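Local coordinates for protein dTDP-4-dehydrorhamnose reductase (PDB 5U9C) that probably reduces dTDP-4-dehydro-beta-L-rhamnose to dTDP-beta-L-rhamnose with NADPH, the final step of dTDP-L-rhamnose biosynthesis, at residues Ala94-Ser105 / Gly137-Cys145; Trp205-His216 / Ile262-Ala273. All coordinates share one frame; numbering follows the deposited sequence. Where two conformers were deposited one is given.

Contact 1 (Ala94-Ser105 / Gly137-Cys145)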
loop_
_atom_site.group_PDB
_atom_site.type_symbol
_atom_site.label_atom_id
_atom_site.label_comp_id
_atom_site.label_asym_id
_atom_site.label_seq_id
_atom_site.Cartn_x
_atom_site.Cartn_y
_atom_site.Cartn_z
ATOM N N ALA D 94 36.564 -9.586 -10.758
ATOM C CA ALA D 94 36.644 -8.564 -11.829
ATOM C C ALA D 94 37.387 -7.316 -11.331
ATOM O O ALA D 94 38.290 -6.809 -12.007
ATOM C CB ALA D 94 35.259 -8.182 -12.346
ATOM N N LYS D 95 37.040 -6.868 -10.130
ATOM C CA LYS D 95 37.700 -5.722 -9.530
ATOM C C LYS D 95 39.202 -5.969 -9.333
ATOM O O LYS D 95 40.024 -5.109 -9.640
ATOM C CB LYS D 95 37.092 -5.403 -8.177
ATOM C CG LYS D 95 37.766 -4.226 -7.476
ATOM C CD LYS D 95 37.232 -4.048 -6.077
ATOM C CE LYS D 95 37.960 -2.909 -5.366
ATOM N NZ LYS D 95 37.461 -2.782 -3.971
ATOM N N PHE D 96 39.537 -7.140 -8.810
ATOM C CA PHE D 96 40.925 -7.490 -8.544
ATOM C C PHE D 96 41.788 -7.524 -9.810
ATOM O O PHE D 96 42.900 -7.022 -9.799
ATOM C CB PHE D 96 41.036 -8.834 -7.814
ATOM C CG PHE D 96 42.437 -9.164 -7.378
ATOM C CD1 PHE D 96 42.949 -8.643 -6.179
ATOM C CD2 PHE D 96 43.258 -9.975 -8.159
ATOM C CE1 PHE D 96 44.251 -8.938 -5.773
ATOM C CE2 PHE D 96 44.562 -10.270 -7.761
ATOM C CZ PHE D 96 45.058 -9.752 -6.565
ATOM N N CYS D 97 41.302 -8.118 -10.894
ATOM C CA CYS D 97 42.123 -8.141 -12.092
ATOM C C CYS D 97 41.834 -7.011 -13.095
ATOM O O CYS D 97 42.444 -6.956 -14.141
ATOM C CB CYS D 97 42.094 -9.531 -12.728
ATOM S SG CYS D 97 40.524 -10.041 -13.337
ATOM N N GLY D 98 40.956 -6.073 -12.745
ATOM C CA GLY D 98 40.653 -4.923 -13.621
ATOM C C GLY D 98 39.824 -5.212 -14.871
ATOM O O GLY D 98 39.864 -4.453 -15.842
ATOM N N ALA D 99 39.045 -6.286 -14.839
ATOM C CA ALA D 99 38.244 -6.658 -15.984
ATOM C C ALA D 99 36.936 -5.882 -16.046
ATOM O O ALA D 99 36.314 -5.590 -15.006
ATOM C CB ALA D 99 37.944 -8.155 -15.931
ATOM N N TRP D 100 36.517 -5.558 -17.267
ATOM C CA TRP D 100 35.202 -4.947 -17.512
ATOM C C TRP D 100 34.199 -6.091 -17.367
ATOM O O TRP D 100 34.377 -7.147 -17.972
ATOM C CB TRP D 100 35.171 -4.344 -18.907
ATOM C CG TRP D 100 33.863 -3.778 -19.402
ATOM C CD1 TRP D 100 33.410 -2.487 -19.264
ATOM C CD2 TRP D 100 32.905 -4.450 -20.222
ATOM N NE1 TRP D 100 32.210 -2.338 -19.920
ATOM C CE2 TRP D 100 31.884 -3.522 -20.524
ATOM C CE3 TRP D 100 32.795 -5.758 -20.717
ATOM C CZ2 TRP D 100 30.776 -3.860 -21.300
ATOM C CZ3 TRP D 100 31.700 -6.088 -21.485
ATOM C CH2 TRP D 100 30.701 -5.137 -21.771
ATOM N N LEU D 101 33.170 -5.890 -16.542
ATOM C CA LEU D 101 32.192 -6.920 -16.229
ATOM C C LEU D 101 30.798 -6.616 -16.727
ATOM O O LEU D 101 30.222 -5.573 -16.402
ATOM C CB LEU D 101 32.134 -7.108 -14.712
ATOM C CG LEU D 101 31.071 -8.037 -14.117
ATOM C CD1 LEU D 101 31.206 -9.459 -14.629
ATOM C CD2 LEU D 101 31.194 -8.041 -12.610
ATOM N N LEU D 102 30.235 -7.557 -17.468
ATOM C CA LEU D 102 28.882 -7.438 -17.972
ATOM C C LEU D 102 28.038 -8.412 -17.187
ATOM O O LEU D 102 28.366 -9.591 -17.113
ATOM C CB LEU D 102 28.818 -7.725 -19.478
ATOM C CG LEU D 102 27.441 -7.850 -20.160
ATOM C CD1 LEU D 102 26.479 -6.770 -19.785
ATOM C CD2 LEU D 102 27.590 -7.871 -21.674
ATOM N N TYR D 103 26.987 -7.906 -16.565
ATOM C CA TYR D 103 26.060 -8.722 -15.776
ATOM C C TYR D 103 24.687 -8.670 -16.426
ATOM O O TYR D 103 24.133 -7.595 -16.629
ATOM C CB TYR D 103 25.977 -8.216 -14.317
ATOM C CG TYR D 103 24.996 -8.953 -13.414
ATOM C CD1 TYR D 103 25.071 -10.334 -13.254
ATOM C CD2 TYR D 103 24.060 -8.263 -12.638
ATOM C CE1 TYR D 103 24.205 -11.016 -12.407
ATOM C CE2 TYR D 103 23.194 -8.940 -11.779
ATOM C CZ TYR D 103 23.283 -10.314 -11.666
ATOM O OH TYR D 103 22.462 -11.005 -10.820
ATOM N N LEU D 104 24.173 -9.835 -16.793
ATOM C CA LEU D 104 22.841 -9.933 -17.367
ATOM C C LEU D 104 21.832 -9.985 -16.219
ATOM O O LEU D 104 21.820 -10.933 -15.442
ATOM C CB LEU D 104 22.717 -11.191 -18.213
ATOM C CG LEU D 104 21.326 -11.481 -18.801
ATOM C CD1 LEU D 104 20.931 -10.380 -19.779
ATOM C CD2 LEU D 104 21.328 -12.840 -19.472
ATOM N N SER D 105 21.001 -8.957 -16.108
ATOM C CA SER D 105 19.969 -8.904 -15.052
ATOM C C SER D 105 18.578 -9.055 -15.673
ATOM O O SER D 105 18.459 -9.423 -16.838
ATOM C CB SER D 105 20.103 -7.647 -14.173
ATOM O OG SER D 105 19.279 -7.759 -12.997
ATOM N N GLY D 137 22.440 -9.072 -6.620
ATOM C CA GLY D 137 23.586 -9.407 -7.473
ATOM C C GLY D 137 24.016 -8.131 -8.199
ATOM O O GLY D 137 25.230 -7.844 -8.303
ATOM N N GLU D 138 23.045 -7.339 -8.674
ATOM C CA GLU D 138 23.376 -6.045 -9.325
ATOM C C GLU D 138 24.159 -5.140 -8.380
ATOM O O GLU D 138 25.153 -4.542 -8.791
ATOM C CB GLU D 138 22.151 -5.254 -9.789
ATOM C CG GLU D 138 21.276 -5.866 -10.882
ATOM C CD GLU D 138 20.192 -4.896 -11.353
ATOM O OE1 GLU D 138 20.219 -3.709 -10.941
ATOM O OE2 GLU D 138 19.323 -5.306 -12.154
ATOM N N SER D 139 23.710 -5.042 -7.130
ATOM C CA SER D 139 24.397 -4.214 -6.137
ATOM C C SER D 139 25.861 -4.642 -6.021
ATOM O O SER D 139 26.763 -3.790 -6.052
ATOM C CB SER D 139 23.734 -4.310 -4.756
ATOM O OG SER D 139 22.376 -3.915 -4.786
ATOM N N SER D 140 26.088 -5.960 -5.942
ATOM C CA SER D 140 27.447 -6.514 -5.804
ATOM C C SER D 140 28.346 -6.064 -6.950
ATOM O O SER D 140 29.517 -5.732 -6.744
ATOM C CB SER D 140 27.412 -8.044 -5.790
ATOM O OG SER D 140 26.853 -8.501 -4.595
ATOM N N VAL D 141 27.785 -6.054 -8.152
ATOM C CA VAL D 141 28.498 -5.649 -9.352
ATOM C C VAL D 141 28.836 -4.147 -9.303
ATOM O O VAL D 141 30.006 -3.770 -9.491
ATOM C CB VAL D 141 27.703 -6.018 -10.613
ATOM C CG1 VAL D 141 28.305 -5.383 -11.864
ATOM C CG2 VAL D 141 27.633 -7.537 -10.759
ATOM N N ARG D 142 27.839 -3.310 -9.003
ATOM C CA ARG D 142 28.038 -1.841 -8.932
ATOM C C ARG D 142 29.033 -1.399 -7.902
ATOM O O ARG D 142 29.885 -0.558 -8.196
ATOM C CB ARG D 142 26.739 -1.087 -8.615
ATOM C CG ARG D 142 25.778 -1.054 -9.758
ATOM C CD ARG D 142 24.763 0.073 -9.611
ATOM N NE ARG D 142 23.769 -0.114 -10.647
ATOM C CZ ARG D 142 22.768 -0.979 -10.555
ATOM N NH1 ARG D 142 21.930 -1.119 -11.571
ATOM N NH2 ARG D 142 22.615 -1.720 -9.457
ATOM N N ASN D 143 28.879 -1.925 -6.689
ATOM C CA ASN D 143 29.767 -1.606 -5.595
ATOM C C ASN D 143 31.244 -2.009 -5.874
ATOM O O ASN D 143 32.148 -1.251 -5.569
ATOM C CB ASN D 143 29.264 -2.240 -4.293
ATOM C CG ASN D 143 27.885 -1.717 -3.870
ATOM O OD1 ASN D 143 27.247 -0.924 -4.581
ATOM N ND2 ASN D 143 27.405 -2.194 -2.726
ATOM N N ALA D 144 31.472 -3.171 -6.485
ATOM C CA ALA D 144 32.837 -3.641 -6.772
ATOM C C ALA D 144 33.486 -3.024 -8.016
ATOM O O ALA D 144 34.650 -2.640 -7.968
ATOM C CB ALA D 144 32.843 -5.157 -6.907
ATOM N N CYS D 145 32.749 -2.959 -9.125
ATOM C CA CYS D 145 33.279 -2.470 -10.415
ATOM C C CYS D 145 32.632 -1.180 -10.883
ATOM O O CYS D 145 32.294 -1.041 -12.063
ATOM C CB CYS D 145 33.038 -3.545 -11.472
ATOM S SG CYS D 145 33.747 -5.131 -11.025
#

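Contact 2 (Trp205-His216 / Ile262-Ala273)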
loop_
_atom_site.group_PDB
_atom_site.type_symbol
_atom_site.label_atom_id
_atom_site.label_comp_id
_atom_site.label_asym_id
_atom_site.label_seq_id
_atom_site.Cartn_x
_atom_site.Cartn_y
_atom_site.Cartn_z
ATOM N N TRP D 205 28.756 -5.118 -29.647
ATOM C CA TRP D 205 28.994 -3.685 -29.771
ATOM C C TRP D 205 29.470 -3.115 -28.431
ATOM O O TRP D 205 30.414 -2.326 -28.395
ATOM C CB TRP D 205 27.717 -2.964 -30.256
ATOM C CG TRP D 205 27.806 -1.459 -30.279
ATOM C CD1 TRP D 205 28.152 -0.675 -31.335
ATOM C CD2 TRP D 205 27.549 -0.561 -29.184
ATOM N NE1 TRP D 205 28.127 0.655 -30.974
ATOM C CE2 TRP D 205 27.772 0.753 -29.657
ATOM C CE3 TRP D 205 27.170 -0.741 -27.852
ATOM C CZ2 TRP D 205 27.611 1.879 -28.848
ATOM C CZ3 TRP D 205 27.005 0.385 -27.044
ATOM C CH2 TRP D 205 27.227 1.676 -27.547
ATOM N N ALA D 206 28.842 -3.558 -27.344
ATOM C CA ALA D 206 29.146 -3.056 -25.995
ATOM C C ALA D 206 30.546 -3.412 -25.537
ATOM O O ALA D 206 31.221 -2.607 -24.904
ATOM C CB ALA D 206 28.125 -3.572 -24.995
ATOM N N ILE D 207 30.964 -4.630 -25.850
ATOM C CA ILE D 207 32.303 -5.079 -25.524
ATOM C C ILE D 207 33.336 -4.209 -26.243
ATOM O O ILE D 207 34.327 -3.822 -25.645
ATOM C CB ILE D 207 32.506 -6.552 -25.917
ATOM C CG1 ILE D 207 31.621 -7.462 -25.067
ATOM C CG2 ILE D 207 33.975 -6.964 -25.739
ATOM C CD1 ILE D 207 31.486 -8.867 -25.628
ATOM N N ASN D 208 33.088 -3.897 -27.518
ATOM C CA ASN D 208 34.010 -3.089 -28.323
ATOM C C ASN D 208 34.143 -1.653 -27.796
ATOM O O ASN D 208 35.225 -1.078 -27.846
ATOM C CB ASN D 208 33.562 -3.063 -29.801
ATOM C CG ASN D 208 34.521 -2.289 -30.705
ATOM O OD1 ASN D 208 34.116 -1.364 -31.407
ATOM N ND2 ASN D 208 35.785 -2.635 -30.663
ATOM N N LYS D 209 33.037 -1.073 -27.338
ATOM C CA LYS D 209 33.026 0.295 -26.809
ATOM C C LYS D 209 33.317 0.369 -25.329
ATOM O O LYS D 209 33.572 1.449 -24.820
ATOM C CB LYS D 209 31.631 0.939 -26.994
ATOM C CG LYS D 209 31.175 1.086 -28.432
ATOM C CD LYS D 209 32.097 1.944 -29.305
ATOM C CE LYS D 209 32.024 3.427 -28.959
ATOM N NZ LYS D 209 30.701 4.029 -29.305
ATOM N N ARG D 210 33.271 -0.773 -24.648
ATOM C CA ARG D 210 33.375 -0.821 -23.190
ATOM C C ARG D 210 32.325 0.119 -22.574
ATOM O O ARG D 210 32.624 0.900 -21.681
ATOM C CB ARG D 210 34.796 -0.517 -22.685
ATOM C CG ARG D 210 35.845 -1.502 -23.191
ATOM C CD ARG D 210 35.510 -2.961 -22.845
ATOM N NE ARG D 210 36.493 -3.878 -23.415
ATOM C CZ ARG D 210 37.654 -4.200 -22.847
ATOM N NH1 ARG D 210 38.480 -5.031 -23.467
ATOM N NH2 ARG D 210 38.001 -3.692 -21.668
ATOM N N HIS D 211 31.097 0.035 -23.070
ATOM C CA HIS D 211 30.000 0.838 -22.527
ATOM C C HIS D 211 29.773 0.447 -21.069
ATOM O O HIS D 211 29.908 -0.726 -20.709
ATOM C CB HIS D 211 28.713 0.650 -23.345
ATOM C CG HIS D 211 27.586 1.491 -22.859
ATOM N ND1 HIS D 211 27.600 2.863 -22.954
ATOM C CD2 HIS D 211 26.429 1.166 -22.239
ATOM C CE1 HIS D 211 26.497 3.350 -22.412
ATOM N NE2 HIS D 211 25.771 2.340 -21.973
ATOM N N THR D 212 29.460 1.429 -20.225
ATOM C CA THR D 212 29.263 1.183 -18.795
ATOM C C THR D 212 27.939 1.728 -18.257
ATOM O O THR D 212 27.331 2.603 -18.855
ATOM C CB THR D 212 30.406 1.788 -17.945
ATOM O OG1 THR D 212 30.493 3.189 -18.184
ATOM C CG2 THR D 212 31.770 1.140 -18.273
ATOM N N GLY D 213 27.518 1.212 -17.103
ATOM C CA GLY D 213 26.282 1.671 -16.462
ATOM C C GLY D 213 25.186 0.618 -16.469
ATOM O O GLY D 213 25.480 -0.563 -16.473
ATOM N N THR D 214 23.932 1.064 -16.450
ATOM C CA THR D 214 22.768 0.174 -16.412
ATOM C C THR D 214 21.844 0.507 -17.581
ATOM O O THR D 214 21.523 1.682 -17.814
ATOM C CB THR D 214 22.024 0.275 -15.062
ATOM O OG1 THR D 214 22.855 -0.266 -14.015
ATOM C CG2 THR D 214 20.706 -0.538 -15.076
ATOM N N LEU D 215 21.421 -0.524 -18.305
ATOM C CA LEU D 215 20.520 -0.373 -19.440
ATOM C C LEU D 215 19.420 -1.414 -19.424
ATOM O O LEU D 215 19.588 -2.502 -18.892
ATOM C CB LEU D 215 21.288 -0.540 -20.748
ATOM C CG LEU D 215 22.226 0.569 -21.185
ATOM C CD1 LEU D 215 23.135 0.084 -22.299
ATOM C CD2 LEU D 215 21.417 1.786 -21.625
ATOM N N HIS D 216 18.291 -1.047 -20.006
ATOM C CA HIS D 216 17.170 -1.946 -20.222
ATOM C C HIS D 216 17.220 -2.267 -21.708
ATOM O O HIS D 216 17.260 -1.353 -22.528
ATOM C CB HIS D 216 15.875 -1.209 -19.930
ATOM C CG HIS D 216 15.625 -0.997 -18.479
ATOM N ND1 HIS D 216 14.429 -0.510 -18.001
ATOM C CD2 HIS D 216 16.366 -1.322 -17.393
ATOM C CE1 HIS D 216 14.474 -0.470 -16.681
ATOM N NE2 HIS D 216 15.642 -0.942 -16.287
ATOM N N ILE D 262 9.512 -3.347 -19.296
ATOM C CA ILE D 262 10.645 -2.423 -19.212
ATOM C C ILE D 262 10.831 -1.637 -20.509
ATOM O O ILE D 262 10.532 -2.134 -21.601
ATOM C CB ILE D 262 11.964 -3.116 -18.863
ATOM C CG1 ILE D 262 12.200 -4.349 -19.733
ATOM C CG2 ILE D 262 11.984 -3.519 -17.390
ATOM C CD1 ILE D 262 13.627 -4.864 -19.634
ATOM N N GLU D 263 11.258 -0.392 -20.363
ATOM C CA GLU D 263 11.595 0.467 -21.492
ATOM C C GLU D 263 12.888 1.198 -21.138
ATOM O O GLU D 263 13.322 1.190 -19.965
ATOM C CB GLU D 263 10.451 1.419 -21.852
ATOM C CG GLU D 263 10.137 2.474 -20.835
ATOM C CD GLU D 263 8.787 3.122 -21.099
ATOM O OE1 GLU D 263 7.769 2.423 -21.077
ATOM O OE2 GLU D 263 8.741 4.339 -21.294
ATOM N N SER D 264 13.555 1.743 -22.148
ATOM C CA SER D 264 14.818 2.438 -21.918
ATOM C C SER D 264 14.726 3.893 -22.257
ATOM O O SER D 264 14.120 4.274 -23.263
ATOM C CB SER D 264 15.942 1.828 -22.751
ATOM O OG SER D 264 17.188 2.489 -22.504
ATOM N N ILE D 265 15.333 4.706 -21.407
ATOM C CA ILE D 265 15.473 6.138 -21.680
ATOM C C ILE D 265 16.902 6.442 -22.117
ATOM O O ILE D 265 17.210 7.581 -22.420
ATOM C CB ILE D 265 15.158 6.993 -20.452
ATOM C CG1 ILE D 265 15.972 6.523 -19.234
ATOM C CG2 ILE D 265 13.672 6.902 -20.168
ATOM C CD1 ILE D 265 15.909 7.458 -18.038
ATOM N N TYR D 266 17.782 5.438 -22.129
ATOM C CA TYR D 266 19.189 5.659 -22.493
ATOM C C TYR D 266 19.684 4.981 -23.777
ATOM O O TYR D 266 20.785 5.282 -24.216
ATOM C CB TYR D 266 20.131 5.231 -21.334
ATOM C CG TYR D 266 19.957 5.982 -20.012
ATOM C CD1 TYR D 266 19.755 7.359 -19.984
ATOM C CD2 TYR D 266 20.112 5.331 -18.802
ATOM C CE1 TYR D 266 19.628 8.044 -18.791
ATOM C CE2 TYR D 266 19.994 6.009 -17.597
ATOM C CZ TYR D 266 19.752 7.365 -17.599
ATOM O OH TYR D 266 19.626 8.054 -16.426
HETATM N N MSE D 267 18.903 4.081 -24.365
HETATM C CA MSE D 267 19.360 3.374 -25.567
HETATM C C MSE D 267 19.531 4.311 -26.739
HETATM O O MSE D 267 20.458 4.137 -27.536
HETATM C CB MSE D 267 18.433 2.212 -25.897
HETATM C CG MSE D 267 18.647 1.072 -24.896
HETATM SE SE MSE D 267 20.240 -0.004 -25.331
HETATM C CE MSE D 267 19.589 -0.378 -27.139
ATOM N N SER D 268 18.678 5.331 -26.836
ATOM C CA SER D 268 18.761 6.289 -27.947
ATOM C C SER D 268 20.046 7.130 -27.983
ATOM O O SER D 268 20.416 7.618 -29.031
ATOM C CB SER D 268 17.535 7.210 -27.951
ATOM O OG SER D 268 17.609 8.151 -26.890
ATOM N N ILE D 269 20.719 7.318 -26.855
ATOM C CA ILE D 269 21.969 8.089 -26.886
ATOM C C ILE D 269 23.156 7.275 -27.428
ATOM O O ILE D 269 24.190 7.855 -27.760
ATOM C CB ILE D 269 22.323 8.784 -25.540
ATOM C CG1 ILE D 269 22.509 7.791 -24.395
ATOM C CG2 ILE D 269 21.255 9.812 -25.174
ATOM C CD1 ILE D 269 22.814 8.460 -23.070
ATOM N N LEU D 270 23.002 5.949 -27.535
ATOM C CA LEU D 270 24.048 5.081 -28.084
ATOM C C LEU D 270 23.803 5.056 -29.595
ATOM O O LEU D 270 23.284 4.096 -30.138
ATOM C CB LEU D 270 23.944 3.695 -27.457
ATOM C CG LEU D 270 23.911 3.715 -25.935
ATOM C CD1 LEU D 270 23.909 2.296 -25.406
ATOM C CD2 LEU D 270 25.090 4.492 -25.372
ATOM N N SER D 271 24.178 6.144 -30.258
ATOM C CA SER D 271 23.879 6.350 -31.696
ATOM C C SER D 271 24.149 5.192 -32.655
ATOM O O SER D 271 23.288 4.874 -33.468
ATOM C CB SER D 271 24.556 7.630 -32.215
ATOM O OG SER D 271 25.960 7.573 -32.011
ATOM N N ASP D 272 25.302 4.542 -32.563
ATOM C CA ASP D 272 25.587 3.453 -33.516
ATOM C C ASP D 272 25.355 2.032 -32.972
ATOM O O ASP D 272 25.716 1.065 -33.624
ATOM C CB ASP D 272 27.012 3.588 -34.081
ATOM C CG ASP D 272 28.084 3.345 -33.037
ATOM O OD1 ASP D 272 27.816 3.527 -31.827
ATOM O OD2 ASP D 272 29.213 2.976 -33.429
ATOM N N ALA D 273 24.751 1.901 -31.793
ATOM C CA ALA D 273 24.521 0.576 -31.230
ATOM C C ALA D 273 23.349 -0.107 -31.916
ATOM O O ALA D 273 22.400 0.562 -32.294
ATOM C CB ALA D 273 24.233 0.672 -29.745
#

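Contact 1 (Ala94-Ser105 / Gly137-Cys145)
Val141 stands as a forked bump between Leu101 and Tyr103, alternate residues of strand 100-105 that both face helix 137-144. Leu101 CD2 rests against both of its methyls, CG1 and CG2, at 4.0 Å, and CG2 also touches CB and CG of Tyr103. Strand and helix run nearly antiparallel, their axes 9.7 Å apart. One helical turn earlier the Tyr103 ring fills the hollow over Gly137: CE2 lies 3.5 Å from Glu138 N, and Glu138 CG sits in the ring plane at its edge. Tyr103 OH lies 3.9 Å from Gly137 CA, where the helix carries no side chain. At the other end Cys145 SG fills the notch beside helix 94-97, 3.7 Å from Ala94 CB, and the extended Lys95 lays its CD 3.5 Å from Ala144 O. The polar end belongs to Glu138, whose OE2 receives the Ser105 hydroxyl at 2.6 Å through its anti lone pair. Its OE1 is met by Arg142 NH1 from above the carboxylate plane and also pairs with Arg153. The buried carboxylate, gripped by a hydroxyl and two guanidinium groups, is therefore probably ionised and held in a fixed orientation.

Contact 2 (Trp205-His216 / Ile262-Ala273)
Trp205 is sandwiched at the C-terminal end of helix 205-209: Ala273 CB sits almost on the normal of its six-membered ring, 3.5 Å from the centroid in a CH-pi contact, and Lys209 CG covers the opposite face. With CG anti to the backbone N (chi1 174°), the indole extends toward the turn Leu270-Ala273. There its NE1 gives a weak hydrogen bond to Asp272 OD1 at 3.0 Å, the carboxylate standing nearly upright to the ring. Lys209, bent at three successive bonds, curls back over the indole and brings NZ into a long salt bridge with the same oxygen.

Leu270 is the apolar wedge beside this sandwich. Its CB touches Trp205 CH2, its CD1 lies over one face of the His211 imidazole, 4.1 Å from the ring centroid, and CD1 also meets Leu215 CD1 tip to tip. The other Leu215 methyl, CD2, rests 3.7 Å from Tyr266 CB, and in the conformers given the selenium of selenomethionine Met267 lies near CD1. Phe202 of helix 196-209 also packs on Leu215, Met267, Leu270 and Ala273.

Near the end of strand 213-217, His216 ND1 donates to Glu263 O at 2.8 Å, from a position tilted out of the carbonyl plane, while Ile262 CG2 lies off-centre over the imidazole. Ser264 OG accepts from the backbone N of Tyr266 and of Met267, an ST turn and ST motif that turn the chain after Ser264; Glu120 is a further partner of that hydroxyl.

The second nitrogen of His216, NE2, bonds to Arg153, and the imidazole is thereby pinned at both nitrogens; a proton on ND1, with NE2 facing a guanidinium, is consistent with a neutral ring.

In the fold
From the N terminus, helix 76-97 turns directly into strand 100-106, and contact 1 closes when the chain returns through helix 129-144 to pack against both. The chain then passes through strand 149-154, next in the parallel sheet, before helix 196-209 and edge strand 213-217 open contact 2, which the loop 262-273 closes. The two contacts are thus in series, neither nested nor crossed, with centres about 17 Å apart. Contact 1 ties helices to the sheet of the Rossmann-like domain; contact 2 fastens a late loop to its last strand and the preceding helix. They meet directly through Arg142 with Thr214 and Trp100 with His211, both probable hydrogen bonds.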